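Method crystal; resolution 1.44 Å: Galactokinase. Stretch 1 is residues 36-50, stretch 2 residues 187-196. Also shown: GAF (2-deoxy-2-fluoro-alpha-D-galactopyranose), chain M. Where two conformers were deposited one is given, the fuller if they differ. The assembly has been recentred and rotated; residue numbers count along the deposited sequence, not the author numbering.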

# COMPACT_ATOMS: atom_id res chain seq x y z
N ALA A 36 -6.82 10.95 -9.68
CA ALA A 36 -6.48 10.67 -8.27
C ALA A 36 -6.39 9.19 -8.04
O ALA A 36 -6.98 8.42 -8.79
N ALA A 37 -5.50 8.84 -7.11
CA ALA A 37 -5.36 7.45 -6.68
C ALA A 37 -5.34 7.44 -5.17
O ALA A 37 -4.74 8.33 -4.53
N PRO A 38 -5.93 6.40 -4.58
CA PRO A 38 -5.97 6.31 -3.12
C PRO A 38 -4.73 5.67 -2.52
O PRO A 38 -4.00 4.88 -3.11
N GLY A 39 -4.54 5.98 -1.24
CA GLY A 39 -3.70 5.15 -0.38
C GLY A 39 -4.47 3.90 -0.01
O GLY A 39 -5.57 3.69 -0.50
N ARG A 40 -3.86 3.05 0.83
CA ARG A 40 -4.44 1.74 1.09
C ARG A 40 -4.13 1.31 2.50
O ARG A 40 -3.05 1.67 3.06
N VAL A 41 -4.97 0.41 3.01
CA VAL A 41 -4.58 -0.43 4.18
C VAL A 41 -4.70 -1.90 3.80
O VAL A 41 -5.74 -2.36 3.31
N ASN A 42 -3.65 -2.63 4.10
CA ASN A 42 -3.65 -4.08 3.90
C ASN A 42 -4.35 -4.68 5.12
O ASN A 42 -3.85 -4.56 6.22
N LEU A 43 -5.47 -5.33 4.90
CA LEU A 43 -6.18 -5.89 6.06
C LEU A 43 -5.33 -7.02 6.63
O LEU A 43 -5.28 -7.18 7.85
N ILE A 44 -4.82 -7.89 5.75
CA ILE A 44 -4.00 -9.04 6.16
C ILE A 44 -3.34 -9.59 4.91
O ILE A 44 -3.76 -9.26 3.81
N GLY A 45 -2.28 -10.32 5.12
CA GLY A 45 -1.43 -10.85 4.05
C GLY A 45 -0.27 -9.93 3.83
O GLY A 45 -0.13 -9.33 2.78
N GLU A 46 0.54 -9.85 4.85
CA GLU A 46 1.64 -8.90 4.94
C GLU A 46 2.95 -9.62 4.70
O GLU A 46 3.20 -10.75 5.15
N HIS A 47 3.74 -8.98 3.85
CA HIS A 47 5.02 -9.51 3.43
C HIS A 47 4.84 -10.81 2.65
O HIS A 47 5.73 -11.68 2.71
N THR A 48 3.76 -10.90 1.91
CA THR A 48 3.45 -12.06 1.08
C THR A 48 3.45 -11.68 -0.40
O THR A 48 3.62 -12.57 -1.22
N ASP A 49 3.26 -10.42 -0.75
CA ASP A 49 3.16 -10.06 -2.18
C ASP A 49 4.39 -10.49 -2.99
O ASP A 49 4.22 -11.12 -4.07
N TYR A 50 5.58 -10.16 -2.52
CA TYR A 50 6.82 -10.43 -3.27
C TYR A 50 7.18 -11.91 -3.11
O TYR A 50 8.12 -12.35 -3.77
N THR A 187 9.79 -2.40 -3.69
CA THR A 187 8.32 -2.52 -3.52
C THR A 187 7.80 -3.76 -4.26
O THR A 187 8.29 -4.13 -5.38
N GLY A 188 6.89 -4.47 -3.59
CA GLY A 188 6.11 -5.50 -4.25
C GLY A 188 4.98 -4.74 -4.91
O GLY A 188 5.11 -3.55 -5.16
N GLY A 189 3.97 -5.44 -5.31
CA GLY A 189 2.88 -4.80 -6.03
C GLY A 189 1.63 -4.63 -5.28
O GLY A 189 0.63 -4.25 -5.92
N LEU A 190 1.59 -5.00 -3.99
CA LEU A 190 0.42 -4.88 -3.09
C LEU A 190 -0.26 -3.52 -3.29
O LEU A 190 -1.51 -3.44 -3.50
N ASP A 191 0.53 -2.47 -3.15
CA ASP A 191 0.00 -1.14 -2.94
C ASP A 191 -0.61 -0.61 -4.24
O ASP A 191 -1.68 0.08 -4.21
N GLN A 192 0.04 -0.91 -5.35
CA GLN A 192 -0.33 -0.38 -6.67
C GLN A 192 -1.56 -1.16 -7.17
O GLN A 192 -2.52 -0.53 -7.75
N ASN A 193 -1.67 -2.44 -6.90
CA ASN A 193 -2.88 -3.21 -7.19
C ASN A 193 -4.02 -2.68 -6.40
O ASN A 193 -5.16 -2.49 -6.96
N ALA A 194 -3.84 -2.39 -5.11
CA ALA A 194 -4.93 -1.82 -4.27
C ALA A 194 -5.37 -0.51 -4.88
O ALA A 194 -6.56 -0.30 -5.08
N SER A 195 -4.44 0.37 -5.17
CA SER A 195 -4.76 1.77 -5.52
C SER A 195 -5.54 1.78 -6.83
O SER A 195 -6.40 2.65 -7.04
N MET A 196 -5.30 0.82 -7.72
CA MET A 196 -5.89 0.87 -9.07
C MET A 196 -6.96 -0.21 -9.28
O MET A 196 -7.62 -0.15 -10.34

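The contact is a small, largely polar one, burying 524 Å² in total, in which the strand 36-42 and the 3-10 segment that begins at D49 are tied to the start of helix 190-196 by a salt bridge and two further hydrogen bonds, with L190 packed among them and the bound fluorogalactose alongside. The strand and helix axes approach to 7.4 Å at 127° between their N-to-C directions, and between strand and helix the nearest CA atoms are P38 CA and S195 CA, 5.3 Å apart.

At that close point S195 (chi1 t) leaves the helix sideways, and its OG donates to P38 O at 2.8 Å, using a strand carbonyl as acceptor. The same OG lies 3.3 Å from A37 CB and 3.4 Å from P38 CD, so the hydroxyl is also packed against carbon. A water donates to P38 O (2.9 Å) and to D191 O (3.2 Å), bridging strand and helix backbones.

R40 points toward the helix with chi1 p, chi2 off-well at 92° and chi3 t. Its CB meets A194 CB at 3.8 Å, where the small alanine side chain faces the strand. Farther out, D191 OD1 accepts from both R40 NE (2.8 Å) and R40 NH1 (2.9 Å). The N-H...O angles, 138° and 133°, fit one oxygen shared between two donors at the guanidinium edge. D191 (chi1 m) starts sideways, but its carboxylate reaches the arginine.

L190, with chi1 and chi2 both t, points toward stretch 1 and has 90 Å² covered by it. Its CD2 lies 3.3 Å from R40 NE, near the guanidinium plane, and its CD1 3.5 Å from N42 ND2 and 3.7 Å from E46 OE1. N42 (chi1 t) fixes part of this surround, since its ND2 donates to G45 O and E46 OE1, each at 2.9 Å.

D49 (chi1 p) points toward stretch 2, and its OD2 accepts from L190 N at 2.9 Å and 157°, engaging the first residue of the helix. G189 N is also near OD2, at 3.1 Å, but the angle is too poor for a hydrogen bond. At G188 an ideal CB would fall 2.3 Å from D49 OD2, a clash that glycine avoids.

The sugar touches both stretches. H47 N donates to GAF O6 (2.9 Å, 176°), while G188 N makes a weak bond to GAF O3 (3.0 Å, 125°). D49 OD2 approaches GAF O3 to 2.6 Å, R40 NH1 lies 3.1 Å from GAF O1, and D191 OD2 is 3.2 Å from GAF F2.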

# COMPACT_ATOMS: atom_id res chain seq x y z
CB ALA A 36 -7.44 11.33 -7.33
CB ALA A 37 -4.13 6.85 -7.29
CB PRO A 38 -7.22 5.48 -2.86
CG PRO A 38 -7.19 4.48 -4.04
CD PRO A 38 -6.80 5.37 -5.21
CB ARG A 40 -3.91 0.72 0.07
CG ARG A 40 -2.44 0.39 0.17
CD ARG A 40 -2.15 -0.80 1.04
NE ARG A 40 -0.71 -0.97 1.25
CZ ARG A 40 0.01 -0.41 2.20
NH1 ARG A 40 1.32 -0.64 2.23
NH2 ARG A 40 -0.55 0.28 3.19
CB VAL A 41 -5.40 -0.10 5.44
CG1 VAL A 41 -4.87 1.11 6.16
CG2 VAL A 41 -6.83 0.19 5.11
CB ASN A 42 -2.25 -4.63 3.66
CG ASN A 42 -2.32 -6.00 3.05
OD1 ASN A 42 -3.35 -6.38 2.48
ND2 ASN A 42 -1.23 -6.73 3.22
CB LEU A 43 -7.57 -6.36 5.68
CG LEU A 43 -8.54 -5.31 5.17
CD1 LEU A 43 -9.79 -6.00 4.71
CD2 LEU A 43 -8.85 -4.25 6.23
CB ILE A 44 -4.95 -10.07 6.86
CG1 ILE A 44 -4.18 -11.09 7.66
CG2 ILE A 44 -5.94 -10.72 5.93
CD1 ILE A 44 -5.03 -11.90 8.63
CB GLU A 46 1.66 -8.24 6.31
CG GLU A 46 2.14 -6.81 6.28
CD GLU A 46 1.07 -5.90 5.66
OE1 GLU A 46 1.18 -5.59 4.43
OE2 GLU A 46 0.07 -5.53 6.38
CB HIS A 47 5.96 -9.54 4.57
CG HIS A 47 6.55 -8.24 4.92
ND1 HIS A 47 7.58 -7.65 4.19
CD2 HIS A 47 6.21 -7.34 5.90
CE1 HIS A 47 7.82 -6.47 4.74
NE2 HIS A 47 7.02 -6.26 5.75
CB THR A 48 2.06 -12.60 1.44
OG1 THR A 48 1.07 -11.58 1.32
CG2 THR A 48 2.00 -13.16 2.83
CB ASP A 49 2.78 -8.62 -2.37
CG ASP A 49 3.69 -7.54 -1.85
OD1 ASP A 49 4.54 -7.85 -1.03
OD2 ASP A 49 3.54 -6.38 -2.35
CB TYR A 50 7.94 -9.49 -2.79
CG TYR A 50 8.21 -9.44 -1.30
CD1 TYR A 50 8.89 -10.50 -0.69
CD2 TYR A 50 7.81 -8.35 -0.53
CE1 TYR A 50 9.13 -10.50 0.68
CE2 TYR A 50 8.10 -8.29 0.83
CZ TYR A 50 8.75 -9.38 1.43
OH TYR A 50 9.03 -9.31 2.76
CB THR A 187 7.57 -1.27 -3.96
OG1 THR A 187 6.18 -1.42 -3.69
CG2 THR A 187 7.79 -1.02 -5.43
CB LEU A 190 0.93 -5.01 -1.65
CG LEU A 190 -0.09 -4.92 -0.51
CD1 LEU A 190 0.62 -4.89 0.85
CD2 LEU A 190 -0.96 -3.70 -0.65
CB ASP A 191 1.08 -0.18 -2.46
CG ASP A 191 1.84 -0.56 -1.22
OD1 ASP A 191 1.39 -1.52 -0.54
OD2 ASP A 191 2.74 0.23 -0.91
CB GLN A 192 0.83 -0.52 -7.63
CG GLN A 192 2.07 0.27 -7.20
CD GLN A 192 2.99 -0.46 -6.23
OE1 GLN A 192 2.70 -1.57 -5.73
NE2 GLN A 192 4.12 0.17 -5.95
CB ASN A 193 -2.62 -4.73 -6.99
CG ASN A 193 -1.93 -5.39 -8.16
OD1 ASN A 193 -2.60 -5.74 -9.11
ND2 ASN A 193 -0.61 -5.49 -8.15
CB ALA A 194 -4.48 -1.63 -2.86
CB SER A 195 -3.46 2.58 -5.62
OG SER A 195 -3.73 3.94 -5.74
CB MET A 196 -4.84 0.77 -10.17
CG MET A 196 -3.90 1.94 -10.08
SD MET A 196 -2.90 2.10 -11.56
CE MET A 196 -3.94 3.24 -12.48
C1 GAF M . 5.38 -2.40 1.63
C2 GAF M . 5.47 -2.73 0.15
F2 GAF M . 5.39 -1.58 -0.56
C3 GAF M . 4.38 -3.68 -0.29
O3 GAF M . 4.67 -4.16 -1.57
C4 GAF M . 4.31 -4.92 0.65
O4 GAF M . 5.42 -5.80 0.52
C5 GAF M . 4.19 -4.45 2.06
O5 GAF M . 5.28 -3.62 2.38
C6 GAF M . 4.13 -5.57 3.07
O6 GAF M . 2.98 -6.39 2.88
O1 GAF M . 4.22 -1.60 1.72
O HOH W 1 -2.30 2.61 -2.33